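Local structure of endoglucanase E-5 (Thermobifida fusca, 2CKS) at residues A[134-148]-A[163-176]. The protein hydrolyses internal beta-1,4-glucosidic linkages in cellulose, lichenin and cereal beta-D-glucans through its family 5 catalytic domain, the part described here. Numbering follows the deposited sequence.
Sequences YEIANEPNGVSWASI and DPDSVIIVGTRGWS. With NA (sodium ion), chain H.
Strands 132-135 and 168-170 run parallel, Tyr134 beside Ile168 and Glu135 beside Ile169: Tyr134 N donates to Val167 O, Ile169 N to Tyr134 O at 2.8 Å, and Ile136 N approaches Ile169 O nearly in line with its C=O bond. The Tyr134 ring reaches back to the turn 163-166, meeting Ser166 CB at its edge, and its OH bonds the anti lone pair of Asp163 OD2 at 3.0 Å, ring and carboxylate planes 80° apart. Asp163 OD1 binds the sodium ion at 2.5 Å and, with Asp165, also a zinc ion, which makes Tyr134 a second-shell residue of this metal site. A phenylalanine in its place lacks the hydroxyl, and the metal-binding carboxylate would probably be less firmly held in its rotation. These neighbours are the fourth and fifth strands of the TIM barrel, joined by helix 145-162 in a beta-alpha-beta crossover. Beyond the strands, Gly171 lies where any CB would strike Ala137 O and Pro140 CD. A serine suits position 176 because its hydroxyl can both donate, Ser176 OG to Asn138 O at 2.7 Å, and accept, from Thr172 N. Glu139, probably the catalytic proton donor as in family 5 relatives, brings OE1 to the Trp175 indole edge, 3.3 Å from CD1, while OE2 bonds His204. Over one indole face lies Asn141 CB; with CG between backbone N and carbonyl carbon (chi1 58°), the amide stacks 7° from parallel and ND2 reaches Glu139 O.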
loop_
_atom_site.group_PDB
_atom_site.type_symbol
_atom_site.label_atom_id
_atom_site.label_comp_id
_atom_site.label_asym_id
_atom_site.label_seq_id
_atom_site.Cartn_x
_atom_site.Cartn_y
_atom_site.Cartn_z
ATOM N N TYR A 134 -2.400 5.208 -7.153
ATOM C CA TYR A 134 -2.403 3.970 -7.937
ATOM C C TYR A 134 -1.116 3.204 -7.725
ATOM O O TYR A 134 -0.046 3.718 -8.014
ATOM C CB TYR A 134 -2.549 4.300 -9.425
ATOM C CG TYR A 134 -3.828 5.014 -9.753
ATOM C CD1 TYR A 134 -4.947 4.309 -10.114
ATOM C CD2 TYR A 134 -3.927 6.393 -9.670
ATOM C CE1 TYR A 134 -6.128 4.948 -10.411
ATOM C CE2 TYR A 134 -5.118 7.037 -9.964
ATOM C CZ TYR A 134 -6.210 6.307 -10.334
ATOM O OH TYR A 134 -7.397 6.941 -10.620
ATOM N N GLU A 135 -1.214 1.982 -7.220
ATOM C CA GLU A 135 -0.051 1.131 -6.984
ATOM C C GLU A 135 -0.050 0.052 -8.065
ATOM O O GLU A 135 -0.833 -0.885 -8.013
ATOM C CB GLU A 135 -0.110 0.518 -5.584
ATOM C CG GLU A 135 1.072 -0.389 -5.251
ATOM C CD GLU A 135 1.089 -0.852 -3.806
ATOM O OE1 GLU A 135 2.098 -1.471 -3.403
ATOM O OE2 GLU A 135 0.108 -0.590 -3.069
ATOM N N ILE A 136 0.842 0.185 -9.039
ATOM C CA ILE A 136 0.714 -0.565 -10.299
ATOM C C ILE A 136 1.337 -1.971 -10.319
ATOM O O ILE A 136 1.091 -2.732 -11.253
ATOM C CB ILE A 136 1.240 0.268 -11.485
ATOM C CG1 ILE A 136 2.714 0.633 -11.283
ATOM C CG2 ILE A 136 0.363 1.502 -11.681
ATOM C CD1 ILE A 136 3.376 1.185 -12.522
ATOM N N ALA A 137 2.102 -2.324 -9.287
ATOM C CA ALA A 137 2.718 -3.649 -9.190
ATOM C C ALA A 137 3.241 -3.902 -7.777
ATOM O O ALA A 137 4.396 -3.613 -7.475
ATOM C CB ALA A 137 3.856 -3.775 -10.206
ATOM N N ASN A 138 2.375 -4.440 -6.926
ATOM C CA ASN A 138 2.675 -4.710 -5.511
ATOM C C ASN A 138 4.109 -5.173 -5.208
ATOM O O ASN A 138 4.886 -4.430 -4.586
ATOM C CB ASN A 138 1.658 -5.736 -4.991
ATOM C CG ASN A 138 2.059 -6.373 -3.681
ATOM O OD1 ASN A 138 2.353 -5.684 -2.708
ATOM N ND2 ASN A 138 2.098 -7.712 -3.657
ATOM N N GLU A 139 4.451 -6.391 -5.633
ATOM C CA GLU A 139 5.729 -7.020 -5.275
ATOM C C GLU A 139 6.397 -7.726 -6.458
ATOM O O GLU A 139 6.367 -8.949 -6.560
ATOM C CB GLU A 139 5.545 -7.983 -4.090
ATOM C CG GLU A 139 5.450 -7.263 -2.752
ATOM C CD GLU A 139 5.604 -8.172 -1.543
ATOM O OE1 GLU A 139 5.610 -9.415 -1.719
ATOM O OE2 GLU A 139 5.717 -7.639 -0.402
ATOM N N PRO A 140 7.038 -6.952 -7.334
ATOM C CA PRO A 140 7.848 -7.550 -8.405
ATOM C C PRO A 140 8.904 -8.452 -7.794
ATOM O O PRO A 140 9.471 -8.110 -6.765
ATOM C CB PRO A 140 8.517 -6.338 -9.077
ATOM C CG PRO A 140 7.637 -5.160 -8.736
ATOM C CD PRO A 140 7.097 -5.479 -7.368
ATOM N N ASN A 141 9.137 -9.612 -8.384
ATOM C CA ASN A 141 10.223 -10.467 -7.944
ATOM C C ASN A 141 10.734 -11.327 -9.092
ATOM O O ASN A 141 9.986 -11.670 -10.009
ATOM C CB ASN A 141 9.802 -11.312 -6.723
ATOM C CG ASN A 141 8.595 -12.189 -6.990
ATOM O OD1 ASN A 141 8.743 -13.368 -7.329
ATOM N ND2 ASN A 141 7.387 -11.634 -6.809
ATOM N N GLY A 142 12.027 -11.626 -9.037
ATOM C CA GLY A 142 12.692 -12.410 -10.061
ATOM C C GLY A 142 12.991 -11.632 -11.328
ATOM O O GLY A 142 13.362 -12.226 -12.340
ATOM N N VAL A 143 12.841 -10.306 -11.272
ATOM C CA VAL A 143 13.034 -9.437 -12.433
ATOM C C VAL A 143 14.006 -8.293 -12.132
ATOM O O VAL A 143 14.164 -7.853 -10.986
ATOM C CB VAL A 143 11.687 -8.865 -12.971
ATOM C CG1 VAL A 143 10.807 -9.976 -13.533
ATOM C CG2 VAL A 143 10.949 -8.069 -11.895
ATOM N N SER A 144 14.654 -7.809 -13.184
ATOM C CA SER A 144 15.588 -6.705 -13.070
ATOM C C SER A 144 14.850 -5.403 -12.826
ATOM O O SER A 144 13.667 -5.270 -13.163
ATOM C CB SER A 144 16.406 -6.565 -14.351
ATOM O OG SER A 144 15.581 -6.170 -15.431
ATOM N N TRP A 145 15.565 -4.430 -12.280
ATOM C CA TRP A 145 15.020 -3.085 -12.151
ATOM C C TRP A 145 14.655 -2.494 -13.513
ATOM O O TRP A 145 13.597 -1.886 -13.665
ATOM C CB TRP A 145 15.957 -2.143 -11.384
ATOM C CG TRP A 145 15.434 -0.744 -11.460
ATOM C CD1 TRP A 145 16.007 0.305 -12.085
ATOM C CD2 TRP A 145 14.170 -0.275 -10.966
ATOM N NE1 TRP A 145 15.197 1.412 -12.005
ATOM C CE2 TRP A 145 14.059 1.078 -11.322
ATOM C CE3 TRP A 145 13.115 -0.867 -10.261
ATOM C CZ2 TRP A 145 12.948 1.851 -10.993
ATOM C CZ3 TRP A 145 12.013 -0.103 -9.942
ATOM C CH2 TRP A 145 11.935 1.240 -10.308
ATOM N N ALA A 146 15.503 -2.682 -14.525
ATOM C CA ALA A 146 15.180 -2.162 -15.859
ATOM C C ALA A 146 13.844 -2.674 -16.401
ATOM O O ALA A 146 13.131 -1.941 -17.078
ATOM C CB ALA A 146 16.301 -2.444 -16.847
ATOM N N SER A 147 13.498 -3.924 -16.109
ATOM C CA SER A 147 12.242 -4.477 -16.600
ATOM C C SER A 147 11.054 -3.915 -15.823
ATOM O O SER A 147 9.983 -3.740 -16.390
ATOM C CB SER A 147 12.252 -6.003 -16.552
ATOM O OG SER A 147 12.047 -6.475 -15.241
ATOM N N ILE A 148 11.243 -3.625 -14.535
ATOM C CA ILE A 148 10.176 -2.991 -13.749
ATOM C C ILE A 148 9.952 -1.581 -14.256
ATOM O O ILE A 148 8.822 -1.162 -14.431
ATOM C CB ILE A 148 10.489 -2.990 -12.242
ATOM C CG1 ILE A 148 10.586 -4.422 -11.722
ATOM C CG2 ILE A 148 9.394 -2.225 -11.483
ATOM C CD1 ILE A 148 11.232 -4.517 -10.364
ATOM N N ASP A 163 -6.225 10.451 -16.001
ATOM C CA ASP A 163 -6.160 11.045 -14.681
ATOM C C ASP A 163 -4.732 11.565 -14.524
ATOM O O ASP A 163 -3.895 10.915 -13.921
ATOM C CB ASP A 163 -6.502 9.972 -13.651
ATOM C CG ASP A 163 -6.660 10.511 -12.260
ATOM O OD1 ASP A 163 -6.758 11.747 -12.074
ATOM O OD2 ASP A 163 -6.727 9.741 -11.272
ATOM N N PRO A 164 -4.446 12.720 -15.121
ATOM C CA PRO A 164 -3.068 13.220 -15.172
ATOM C C PRO A 164 -2.441 13.609 -13.831
ATOM O O PRO A 164 -1.217 13.621 -13.725
ATOM C CB PRO A 164 -3.176 14.450 -16.086
ATOM C CG PRO A 164 -4.589 14.876 -15.967
ATOM C CD PRO A 164 -5.382 13.615 -15.824
ATOM N N ASP A 165 -3.258 13.985 -12.852
ATOM C CA ASP A 165 -2.766 14.637 -11.625
ATOM C C ASP A 165 -2.739 13.738 -10.389
ATOM O O ASP A 165 -2.843 14.210 -9.249
ATOM C CB ASP A 165 -3.606 15.875 -11.322
ATOM C CG ASP A 165 -5.087 15.561 -11.133
ATOM O OD1 ASP A 165 -5.515 14.394 -11.291
ATOM O OD2 ASP A 165 -5.915 16.445 -10.836
ATOM N N SER A 166 -2.618 12.436 -10.622
ATOM C CA SER A 166 -2.655 11.441 -9.553
ATOM C C SER A 166 -1.268 10.867 -9.306
ATOM O O SER A 166 -0.412 10.843 -10.201
ATOM C CB SER A 166 -3.621 10.312 -9.906
ATOM O OG SER A 166 -3.224 9.660 -11.098
ATOM N N VAL A 167 -1.051 10.409 -8.080
ATOM C CA VAL A 167 0.231 9.873 -7.681
ATOM C C VAL A 167 0.223 8.396 -7.988
ATOM O O VAL A 167 -0.764 7.710 -7.734
ATOM C CB VAL A 167 0.452 10.076 -6.178
ATOM C CG1 VAL A 167 1.753 9.429 -5.734
ATOM C CG2 VAL A 167 0.451 11.565 -5.848
ATOM N N ILE A 168 1.320 7.924 -8.556
ATOM C CA ILE A 168 1.492 6.516 -8.869
ATOM C C ILE A 168 2.661 5.974 -8.058
ATOM O O ILE A 168 3.713 6.591 -7.982
ATOM C CB ILE A 168 1.696 6.325 -10.381
ATOM C CG1 ILE A 168 0.400 6.703 -11.118
ATOM C CG2 ILE A 168 2.106 4.897 -10.697
ATOM C CD1 ILE A 168 0.563 6.917 -12.607
ATOM N N ILE A 169 2.449 4.819 -7.437
ATOM C CA ILE A 169 3.446 4.141 -6.635
ATOM C C ILE A 169 3.947 2.938 -7.435
ATOM O O ILE A 169 3.165 2.104 -7.868
ATOM C CB ILE A 169 2.858 3.670 -5.285
ATOM C CG1 ILE A 169 2.315 4.863 -4.494
ATOM C CG2 ILE A 169 3.922 2.933 -4.480
ATOM C CD1 ILE A 169 1.468 4.485 -3.278
ATOM N N VAL A 170 5.262 2.835 -7.592
ATOM C CA VAL A 170 5.883 1.816 -8.420
ATOM C C VAL A 170 6.618 0.813 -7.537
ATOM O O VAL A 170 7.453 1.192 -6.715
ATOM C CB VAL A 170 6.878 2.446 -9.390
ATOM C CG1 VAL A 170 7.586 1.373 -10.229
ATOM C CG2 VAL A 170 6.165 3.453 -10.283
ATOM N N GLY A 171 6.301 -0.462 -7.709
ATOM C CA GLY A 171 6.952 -1.531 -6.975
ATOM C C GLY A 171 8.430 -1.610 -7.310
ATOM O O GLY A 171 8.855 -1.116 -8.339
ATOM N N THR A 172 9.204 -2.222 -6.426
ATOM C CA THR A 172 10.648 -2.301 -6.592
ATOM C C THR A 172 11.145 -3.742 -6.551
ATOM O O THR A 172 10.393 -4.678 -6.268
ATOM C CB THR A 172 11.373 -1.392 -5.561
ATOM O OG1 THR A 172 11.026 -1.743 -4.215
ATOM C CG2 THR A 172 10.940 0.063 -5.713
ATOM N N ARG A 173 12.416 -3.921 -6.868
ATOM C CA ARG A 173 12.991 -5.258 -6.979
ATOM C C ARG A 173 12.891 -6.053 -5.686
ATOM O O ARG A 173 13.007 -5.502 -4.600
ATOM C CB ARG A 173 14.468 -5.148 -7.324
ATOM C CG ARG A 173 14.775 -4.901 -8.752
ATOM C CD ARG A 173 16.261 -5.092 -9.031
ATOM N NE ARG A 173 16.651 -6.502 -9.072
ATOM C CZ ARG A 173 17.898 -6.955 -8.921
ATOM N NH1 ARG A 173 18.921 -6.126 -8.720
ATOM N NH2 ARG A 173 18.130 -8.261 -8.987
ATOM N N GLY A 174 12.704 -7.363 -5.813
ATOM C CA GLY A 174 12.817 -8.253 -4.676
ATOM C C GLY A 174 11.707 -8.083 -3.665
ATOM O O GLY A 174 11.948 -7.783 -2.496
ATOM N N TRP A 175 10.485 -8.294 -4.129
ATOM C CA TRP A 175 9.285 -8.106 -3.315
ATOM C C TRP A 175 9.224 -6.695 -2.734
ATOM O O TRP A 175 8.910 -6.483 -1.561
ATOM C CB TRP A 175 9.189 -9.168 -2.219
ATOM C CG TRP A 175 9.098 -10.538 -2.767
ATOM C CD1 TRP A 175 7.970 -11.202 -3.127
ATOM C CD2 TRP A 175 10.189 -11.414 -3.048
ATOM N NE1 TRP A 175 8.288 -12.456 -3.591
ATOM C CE2 TRP A 175 9.648 -12.609 -3.561
ATOM C CE3 TRP A 175 11.573 -11.321 -2.897
ATOM C CZ2 TRP A 175 10.443 -13.697 -3.926
ATOM C CZ3 TRP A 175 12.365 -12.403 -3.263
ATOM C CH2 TRP A 175 11.794 -13.571 -3.772
ATOM N N SER A 176 9.502 -5.725 -3.594
ATOM C CA SER A 176 9.496 -4.316 -3.219
ATOM C C SER A 176 10.368 -4.054 -1.989
ATOM O O SER A 176 9.986 -3.323 -1.079
ATOM C CB SER A 176 8.065 -3.803 -3.051
ATOM O OG SER A 176 7.480 -3.616 -4.331
HETATM NA NA NA H . -7.648 12.939 -10.039
HETATM O O HOH W 1 3.503 -0.619 -7.511
HETATM O O HOH W 2 12.915 -8.493 -8.676
HETATM O O HOH W 3 -8.156 10.253 -9.274
HETATM O O HOH W 4 -7.945 15.320 -10.192
HETATM O O HOH W 5 -5.646 13.151 -8.199
HETATM O O HOH W 6 -5.998 12.602 -9.473
#